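Local coordinates for 49 protein (Murid herpesvirus 4, PDB 6A4V), which probably interacts with the host poly(ADP-ribose) polymerase 1 and thereby helps the gammaherpesvirus to replicate, at residues C52-D55 and T56-N60; L240-L243 and V244-A248; N247-F250 and K251-K255; T291-T295 and L296-E300. All blocks are in the same frame, centred on the assembly; numbering follows the deposited sequence.

Contact 1 of 4, residues C52-D55 and T56-N60; sequences CVID and TREHN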
# COMPACT_ATOMS: atom_id res chain seq x y z
N CYS B 52 9.76 24.71 -1.82
CA CYS B 52 10.47 25.81 -2.41
C CYS B 52 10.62 25.61 -3.92
O CYS B 52 10.55 26.58 -4.66
CB CYS B 52 11.83 25.99 -1.72
SG CYS B 52 11.67 26.51 0.01
N VAL B 53 10.83 24.37 -4.37
CA VAL B 53 10.85 24.06 -5.79
C VAL B 53 9.49 24.44 -6.37
O VAL B 53 9.40 25.31 -7.22
CB VAL B 53 11.20 22.58 -6.07
CG1 VAL B 53 10.92 22.14 -7.50
CG2 VAL B 53 12.65 22.27 -5.70
N ILE B 54 8.43 23.81 -5.83
CA ILE B 54 7.04 24.05 -6.21
C ILE B 54 6.74 25.56 -6.21
O ILE B 54 6.13 26.07 -7.14
CB ILE B 54 6.08 23.31 -5.24
CG1 ILE B 54 6.10 21.79 -5.44
CG2 ILE B 54 4.67 23.85 -5.36
CD1 ILE B 54 5.63 20.99 -4.23
N ASP B 55 7.15 26.24 -5.15
CA ASP B 55 6.79 27.62 -4.87
C ASP B 55 7.31 28.51 -6.01
O ASP B 55 6.60 29.41 -6.49
CB ASP B 55 7.31 28.02 -3.48
CG ASP B 55 6.27 28.16 -2.37
OD1 ASP B 55 5.06 27.93 -2.64
OD2 ASP B 55 6.68 28.54 -1.24
N THR B 56 8.53 28.23 -6.47
CA THR B 56 9.12 29.03 -7.55
C THR B 56 8.52 28.56 -8.89
O THR B 56 8.13 29.38 -9.70
CB THR B 56 10.66 29.13 -7.40
OG1 THR B 56 11.28 27.91 -7.82
CG2 THR B 56 11.10 29.51 -5.99
N ARG B 57 8.37 27.26 -9.12
CA ARG B 57 7.72 26.74 -10.37
C ARG B 57 6.26 27.23 -10.56
O ARG B 57 5.85 27.46 -11.70
CB ARG B 57 7.70 25.21 -10.41
CG ARG B 57 8.88 24.60 -11.16
CD ARG B 57 8.75 23.10 -11.40
NE ARG B 57 10.07 22.49 -11.52
CZ ARG B 57 10.32 21.19 -11.45
NH1 ARG B 57 9.32 20.31 -11.53
NH2 ARG B 57 11.56 20.76 -11.31
N GLU B 58 5.45 27.29 -9.50
CA GLU B 58 3.99 27.38 -9.71
C GLU B 58 3.57 28.84 -9.85
O GLU B 58 4.03 29.73 -9.14
CB GLU B 58 3.18 26.68 -8.61
CG GLU B 58 2.87 25.22 -8.91
CD GLU B 58 2.17 24.95 -10.23
OE1 GLU B 58 1.26 25.73 -10.61
OE2 GLU B 58 2.55 23.97 -10.89
N HIS B 59 2.63 29.06 -10.78
CA HIS B 59 2.19 30.39 -11.14
C HIS B 59 1.41 30.98 -9.95
O HIS B 59 1.76 32.06 -9.40
CB HIS B 59 1.43 30.33 -12.49
CG HIS B 59 1.97 29.30 -13.45
ND1 HIS B 59 3.11 29.52 -14.21
CD2 HIS B 59 1.54 28.06 -13.76
CE1 HIS B 59 3.35 28.45 -14.96
NE2 HIS B 59 2.40 27.54 -14.70
N ASN B 60 0.39 30.22 -9.53
CA ASN B 60 -0.56 30.64 -8.52
C ASN B 60 -0.12 30.17 -7.15
O ASN B 60 0.43 29.09 -7.02
CB ASN B 60 -1.94 30.01 -8.66
CG ASN B 60 -2.82 30.74 -9.64
OD1 ASN B 60 -2.44 31.79 -10.15
ND2 ASN B 60 -3.98 30.19 -9.91

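Contact 2 of 4, residues L240-L243 and V244-A248; sequences LDSL and VAFNA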
# COMPACT_ATOMS: atom_id res chain seq x y z
N LEU B 240 6.28 7.30 14.09
CA LEU B 240 5.09 8.08 14.71
C LEU B 240 5.35 9.59 14.77
O LEU B 240 4.51 10.36 14.29
CB LEU B 240 4.77 7.53 16.09
CG LEU B 240 3.72 8.24 16.98
CD1 LEU B 240 2.34 8.23 16.39
CD2 LEU B 240 3.69 7.51 18.33
N ASP B 241 6.52 9.99 15.26
CA ASP B 241 6.88 11.39 15.26
C ASP B 241 6.68 11.99 13.87
O ASP B 241 6.13 13.08 13.67
CB ASP B 241 8.34 11.64 15.62
CG ASP B 241 8.64 11.44 17.10
OD1 ASP B 241 7.66 11.35 17.89
OD2 ASP B 241 9.84 11.36 17.46
N SER B 242 7.18 11.29 12.88
CA SER B 242 7.30 11.92 11.64
C SER B 242 5.88 12.03 11.06
O SER B 242 5.59 13.00 10.41
CB SER B 242 8.32 11.19 10.78
OG SER B 242 8.05 11.41 9.45
N LEU B 243 5.03 11.05 11.37
CA LEU B 243 3.62 10.95 10.96
C LEU B 243 2.84 12.09 11.58
O LEU B 243 2.03 12.75 10.89
CB LEU B 243 3.01 9.59 11.41
CG LEU B 243 1.62 9.26 10.90
CD1 LEU B 243 1.44 7.77 10.82
CD2 LEU B 243 0.49 9.85 11.75
N VAL B 244 3.10 12.34 12.87
CA VAL B 244 2.45 13.50 13.54
C VAL B 244 2.83 14.83 12.87
O VAL B 244 1.96 15.63 12.54
CB VAL B 244 2.74 13.51 15.04
CG1 VAL B 244 2.25 14.78 15.63
CG2 VAL B 244 2.07 12.29 15.71
N ALA B 245 4.13 15.09 12.72
CA ALA B 245 4.58 16.34 12.06
C ALA B 245 3.91 16.44 10.71
O ALA B 245 3.33 17.45 10.34
CB ALA B 245 6.08 16.38 11.87
N PHE B 246 4.00 15.37 9.93
CA PHE B 246 3.55 15.52 8.54
C PHE B 246 2.02 15.67 8.47
O PHE B 246 1.45 16.40 7.58
CB PHE B 246 4.12 14.37 7.73
CG PHE B 246 5.53 14.58 7.25
CD1 PHE B 246 5.79 15.51 6.26
CD2 PHE B 246 6.54 13.75 7.68
CE1 PHE B 246 7.07 15.68 5.79
CE2 PHE B 246 7.82 13.91 7.21
CZ PHE B 246 8.09 14.87 6.25
N ASN B 247 1.33 15.05 9.44
CA ASN B 247 -0.14 15.19 9.57
C ASN B 247 -0.49 16.65 9.90
O ASN B 247 -1.40 17.24 9.33
CB ASN B 247 -0.79 14.13 10.49
CG ASN B 247 -1.04 12.80 9.80
OD1 ASN B 247 -1.99 12.63 9.06
ND2 ASN B 247 -0.11 11.87 9.92
N ALA B 248 0.14 17.24 10.90
CA ALA B 248 0.06 18.74 11.20
C ALA B 248 0.29 19.57 9.93
O ALA B 248 -0.52 20.39 9.43
CB ALA B 248 1.14 19.01 12.18

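Contact 3 of 4, residues N247-F250 and K251-K255; sequences NALF and KNHVK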
# COMPACT_ATOMS: atom_id res chain seq x y z
N ASN B 247 1.33 15.05 9.44
CA ASN B 247 -0.14 15.19 9.57
C ASN B 247 -0.49 16.65 9.90
O ASN B 247 -1.40 17.24 9.33
CB ASN B 247 -0.79 14.13 10.49
CG ASN B 247 -1.04 12.80 9.80
OD1 ASN B 247 -1.99 12.63 9.06
ND2 ASN B 247 -0.11 11.87 9.92
N ALA B 248 0.14 17.24 10.90
CA ALA B 248 0.06 18.74 11.20
C ALA B 248 0.29 19.57 9.93
O ALA B 248 -0.52 20.39 9.43
CB ALA B 248 1.14 19.01 12.18
N LEU B 249 1.39 19.24 9.30
CA LEU B 249 1.85 20.02 8.23
C LEU B 249 0.80 19.92 7.14
O LEU B 249 0.56 20.89 6.53
CB LEU B 249 3.24 19.52 7.85
CG LEU B 249 4.15 20.44 7.04
CD1 LEU B 249 4.33 21.80 7.69
CD2 LEU B 249 5.52 19.76 6.82
N PHE B 250 0.11 18.77 6.99
CA PHE B 250 -0.93 18.61 5.94
C PHE B 250 -2.21 19.33 6.39
O PHE B 250 -2.89 20.06 5.62
CB PHE B 250 -1.08 17.12 5.65
CG PHE B 250 -2.21 16.71 4.75
CD1 PHE B 250 -2.31 17.22 3.48
CD2 PHE B 250 -3.12 15.73 5.16
CE1 PHE B 250 -3.40 16.91 2.68
CE2 PHE B 250 -4.14 15.33 4.31
CZ PHE B 250 -4.31 15.96 3.09
N LYS B 251 -2.65 19.04 7.60
CA LYS B 251 -3.91 19.73 8.07
C LYS B 251 -3.82 21.27 8.00
O LYS B 251 -4.75 21.96 7.70
CB LYS B 251 -4.12 19.35 9.53
CG LYS B 251 -5.43 19.83 10.14
CD LYS B 251 -5.26 20.20 11.62
CE LYS B 251 -4.48 19.20 12.45
NZ LYS B 251 -4.49 19.64 13.87
N ASN B 252 -2.68 21.84 8.43
CA ASN B 252 -2.48 23.28 8.47
C ASN B 252 -2.35 23.86 7.05
O ASN B 252 -2.76 25.05 6.79
CB ASN B 252 -1.31 23.63 9.38
CG ASN B 252 -1.64 23.37 10.83
OD1 ASN B 252 -2.67 23.86 11.33
ND2 ASN B 252 -0.73 22.70 11.55
N HIS B 253 -1.84 23.09 6.09
CA HIS B 253 -1.76 23.66 4.75
C HIS B 253 -3.12 23.59 4.13
O HIS B 253 -3.40 24.43 3.30
CB HIS B 253 -0.73 23.05 3.83
CG HIS B 253 0.65 23.56 3.97
ND1 HIS B 253 1.07 24.74 3.35
CD2 HIS B 253 1.74 23.01 4.56
CE1 HIS B 253 2.36 24.88 3.60
NE2 HIS B 253 2.79 23.85 4.37
N VAL B 254 -3.98 22.63 4.54
CA VAL B 254 -5.38 22.73 4.09
C VAL B 254 -5.98 24.07 4.60
O VAL B 254 -6.66 24.78 3.86
CB VAL B 254 -6.19 21.46 4.45
CG1 VAL B 254 -7.68 21.63 4.17
CG2 VAL B 254 -5.68 20.25 3.61
N LYS B 255 -5.69 24.46 5.86
CA LYS B 255 -6.29 25.74 6.34
C LYS B 255 -5.75 26.95 5.57
O LYS B 255 -6.53 27.81 5.28
CB LYS B 255 -6.17 25.89 7.84
CG LYS B 255 -7.38 25.26 8.52
CD LYS B 255 -7.05 24.62 9.80
CE LYS B 255 -8.12 23.66 10.29
NZ LYS B 255 -7.53 22.76 11.32

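Contact 4 of 4, residues T291-T295 and L296-E300; sequences TSNNT and LVFDE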
# COMPACT_ATOMS: atom_id res chain seq x y z
N THR B 291 -9.55 11.54 13.25
CA THR B 291 -10.06 10.52 14.19
C THR B 291 -9.99 9.13 13.56
O THR B 291 -9.88 8.17 14.26
CB THR B 291 -11.46 10.88 14.70
OG1 THR B 291 -12.17 11.39 13.57
CG2 THR B 291 -11.42 11.91 15.80
N SER B 292 -10.07 9.05 12.22
CA SER B 292 -9.78 7.83 11.46
C SER B 292 -8.76 8.11 10.35
O SER B 292 -9.10 8.48 9.16
CB SER B 292 -11.00 7.16 10.92
OG SER B 292 -11.82 8.11 10.30
N ASN B 293 -7.51 7.87 10.75
CA ASN B 293 -6.35 8.14 9.97
C ASN B 293 -6.12 6.85 9.21
O ASN B 293 -5.62 5.85 9.76
CB ASN B 293 -5.20 8.63 10.86
CG ASN B 293 -4.09 9.33 10.07
OD1 ASN B 293 -3.13 8.69 9.65
ND2 ASN B 293 -4.19 10.64 9.89
N ASN B 294 -6.67 6.80 8.00
CA ASN B 294 -6.83 5.55 7.33
C ASN B 294 -6.76 5.82 5.82
O ASN B 294 -7.14 6.92 5.36
CB ASN B 294 -8.08 4.79 7.77
CG ASN B 294 -9.32 4.99 6.90
OD1 ASN B 294 -9.25 5.00 5.67
ND2 ASN B 294 -10.48 5.05 7.53
N THR B 295 -6.28 4.79 5.12
CA THR B 295 -5.92 4.83 3.73
C THR B 295 -7.13 5.14 2.85
O THR B 295 -6.98 5.69 1.79
CB THR B 295 -5.22 3.51 3.31
OG1 THR B 295 -4.80 3.55 1.95
CG2 THR B 295 -6.11 2.30 3.47
N LEU B 296 -8.35 4.75 3.24
CA LEU B 296 -9.51 5.13 2.37
C LEU B 296 -9.67 6.64 2.33
O LEU B 296 -9.92 7.24 1.21
CB LEU B 296 -10.80 4.44 2.86
CG LEU B 296 -10.77 2.92 2.88
CD1 LEU B 296 -12.11 2.39 3.41
CD2 LEU B 296 -10.52 2.37 1.47
N VAL B 297 -9.45 7.31 3.49
CA VAL B 297 -9.61 8.78 3.56
C VAL B 297 -8.57 9.45 2.68
O VAL B 297 -8.85 10.42 1.87
CB VAL B 297 -9.62 9.33 4.99
CG1 VAL B 297 -9.75 10.83 5.00
CG2 VAL B 297 -10.69 8.77 5.89
N PHE B 298 -7.32 9.05 2.83
CA PHE B 298 -6.27 9.64 1.95
C PHE B 298 -6.65 9.48 0.49
O PHE B 298 -6.54 10.47 -0.26
CB PHE B 298 -4.90 9.03 2.18
CG PHE B 298 -4.35 9.37 3.53
CD1 PHE B 298 -3.87 10.65 3.78
CD2 PHE B 298 -4.51 8.48 4.59
CE1 PHE B 298 -3.37 10.97 5.04
CE2 PHE B 298 -4.06 8.83 5.85
CZ PHE B 298 -3.42 10.03 6.04
N ASP B 299 -7.22 8.32 0.13
CA ASP B 299 -7.60 8.10 -1.25
C ASP B 299 -8.66 9.10 -1.68
O ASP B 299 -8.64 9.64 -2.77
CB ASP B 299 -8.08 6.67 -1.50
CG ASP B 299 -6.99 5.59 -1.60
OD1 ASP B 299 -5.96 5.90 -2.21
OD2 ASP B 299 -7.23 4.41 -1.11
N GLU B 300 -9.70 9.27 -0.86
CA GLU B 300 -10.73 10.31 -1.18
C GLU B 300 -10.14 11.72 -1.27
O GLU B 300 -10.44 12.48 -2.18
CB GLU B 300 -11.87 10.27 -0.17
CG GLU B 300 -13.16 10.61 -0.85
CD GLU B 300 -14.30 10.66 0.11
OE1 GLU B 300 -14.40 9.67 0.99
OE2 GLU B 300 -15.02 11.69 -0.00

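Contact 1 of 4, residues C52-D55 and T56-N60
V53 and R57 meet one turn apart near the C-terminal end of helix 44-57. R57 N donates to V53 O at 2.9 Å and almost straight, 176° at the hydrogen, while E58 N reaches I54 O at 2.7 Å on a more bent path. T56 N goes to C52 O at 3.2 Å. E58 is the first residue to leave helical angles, so its N-H closes the last turn before the chain runs off toward N60.

The side-chain bond belongs to T56. Its OG1 stands between the backbone N and the carbonyl carbon (chi1 76°), which tips the hydroxyl back along the helix to donate to V53 O at 3.3 Å. V53 O therefore serves both T56 OG1 and R57 N, with T56 N a weak third. This is the C-terminal end of an alpha-helix in which a threonine hydroxyl bonds back to the carbonyl three residues earlier.

The side-chain packing is light. R57 extends from CG to NE alongside V53, and V53 CG1 lies over the rim of one guanidinium face, 4.1 Å from NH2 of R57. I54 CG2 and E58 CG brush at 4.2 Å.

All of this is at the surface, with helix 61-85 as the neighbour: I54 rests on C67, E58 on S63 and A64, and D55 on A64 with a long, weak ion pair to K68.

Contact 2 of 4, residues L240-L243 and V244-A248
L243 O accepts a hydrogen bond from the backbone N of N247 at 2.8 Å, an i to i+4 bond in the early turns of helix 238-262. The same oxygen lies close to the N247 side-chain amide, but ND2 is too near a neighbouring atom in the model for its exact place to be trusted. The other end of that amide is clearer: OD1 of N247 accepts from ND2 of N293, in the loop before helix 295-312.

Three more backbone bonds build the regular alpha-helix here. V244 N reaches L240 O at 2.8 Å, A245 N reaches D241 O at 3.0 Å with an almost linear hydrogen (178°), and F246 N reaches S242 O at 2.9 Å.

Outward from the backbone the contacts are apolar or mixed. L240 and V244 run side by side, CD1 of L240 against CG2 of V244 at 4.1 Å. F246 is buried, and its ring reaches L72 and L79 of helix 61-85 and L44 and V47 of helix 44-57, with P42 from the preceding loop, so this turn joins three parts of the chain. L243 packs on L83 and S242 on L79, both of helix 61-85.

A chi1 of 154° swings the S242 hydroxyl away from its own N, and OG comes to rest in the plane of the F246 ring at its edge, 3.3 Å from CD2.

Contact 3 of 4, residues N247-F250 and K251-K255
The middle of helix 238-262 supplies this contact, in which F250 and V254 lie side by side one turn apart on the buried side while L249 and H253 do the same on a less buried one. F250 CE1 meets V254 CG2 at 4.1 Å, the two side chains pointing the same way. CG of F250 is anti to its own N (chi1 172°), carrying the ring out among L69 and L72 of helix 61-85 and L286 and L289 of helix 274-289. V254 follows onto L69, L282 and L286.

On the other pair, the H253 ring turns its edge to L249 O, with CD2 3.1 Å from that oxygen, and its NE2 is 4.2 Å from L249 CD1. The polar partner of this ring is E256, whose OE2 bonds to H253 ND1.

The backbone is regular at first: K251 N to N247 O and N252 N to A248 O are both 2.8 Å. H253 N to L249 O stretches to 3.3 Å, with a weak second bond to F250 O, before V254 N returns to F250 O at 3.0 Å. F250 and V254, i and i+4 on one face and packed against helices 61-85 and 274-289, form the buried stripe of an amphipathic helix, as in alpha-helical bundles.

Contact 4 of 4, residues T291-T295 and L296-E300
N294 and the turn of L296 to F298 meet where an extended loop becomes a helix. S292, N293 and N294 keep extended backbone angles, and T295 then drops into helical values at the start of helix 295-312. D299 N to T295 O, 3.1 Å, is a sound first-turn bond. N294 O receives V297 N and F298 N, both weakly.

The side chain of N294 caps the helix. Its OD1 accepts from V297 N at 3.2 Å, with the donor well above the amide carbonyl plane, and more weakly from L296 N at 2.6 Å. A chi1 of 95° folds the amide back so that OD1 takes up these two N-H groups at the helix start, V297 N sharing itself weakly with N294 O.

N293 approaches F298 obliquely, its amide plane 80° from the ring plane. N293 OD1 lies in the ring plane at the edge, 3.9 Å from F298 CZ, and is also held by R80 of helix 61-85; F298 itself packs on C73, C76 and L289. V297 CG2 comes to 3.6 Å from S292 O.

T295 and D299 run side by side, but their polar ends find partners elsewhere: T295 OG1 bonds to H81 and Q77 of helix 61-85, and D299 OD1 forms a salt bridge with K196 of the second subunit. E300 likewise pairs with R99 of that subunit, placing this helix start at the subunit interface. An asparagine at the N-cap accepting from the N-H groups two and three residues on is the classic side-chain N-cap.

Along the chain the order is contact 1, contact 2, contact 3, contact 4. Contacts 2 and 3 are overlapping stretches of helix 238-262, centres about 10 Å apart, sharing N247 and A248. Contact 4, at the start of helix 295-312, lies about 15 Å centre to centre from each, and N247 OD1 to N293 ND2, 3.1 Å, is a probable hydrogen bond joining them. Contact 1 stands apart at the end of helix 44-57, its nearest atoms about 7 Å from contact 3 and about 16 Å from contact 4. Helix 61-85 touches all four, so one long helix connects the surface end, the partly buried middle of helix 238-262 and the subunit interface.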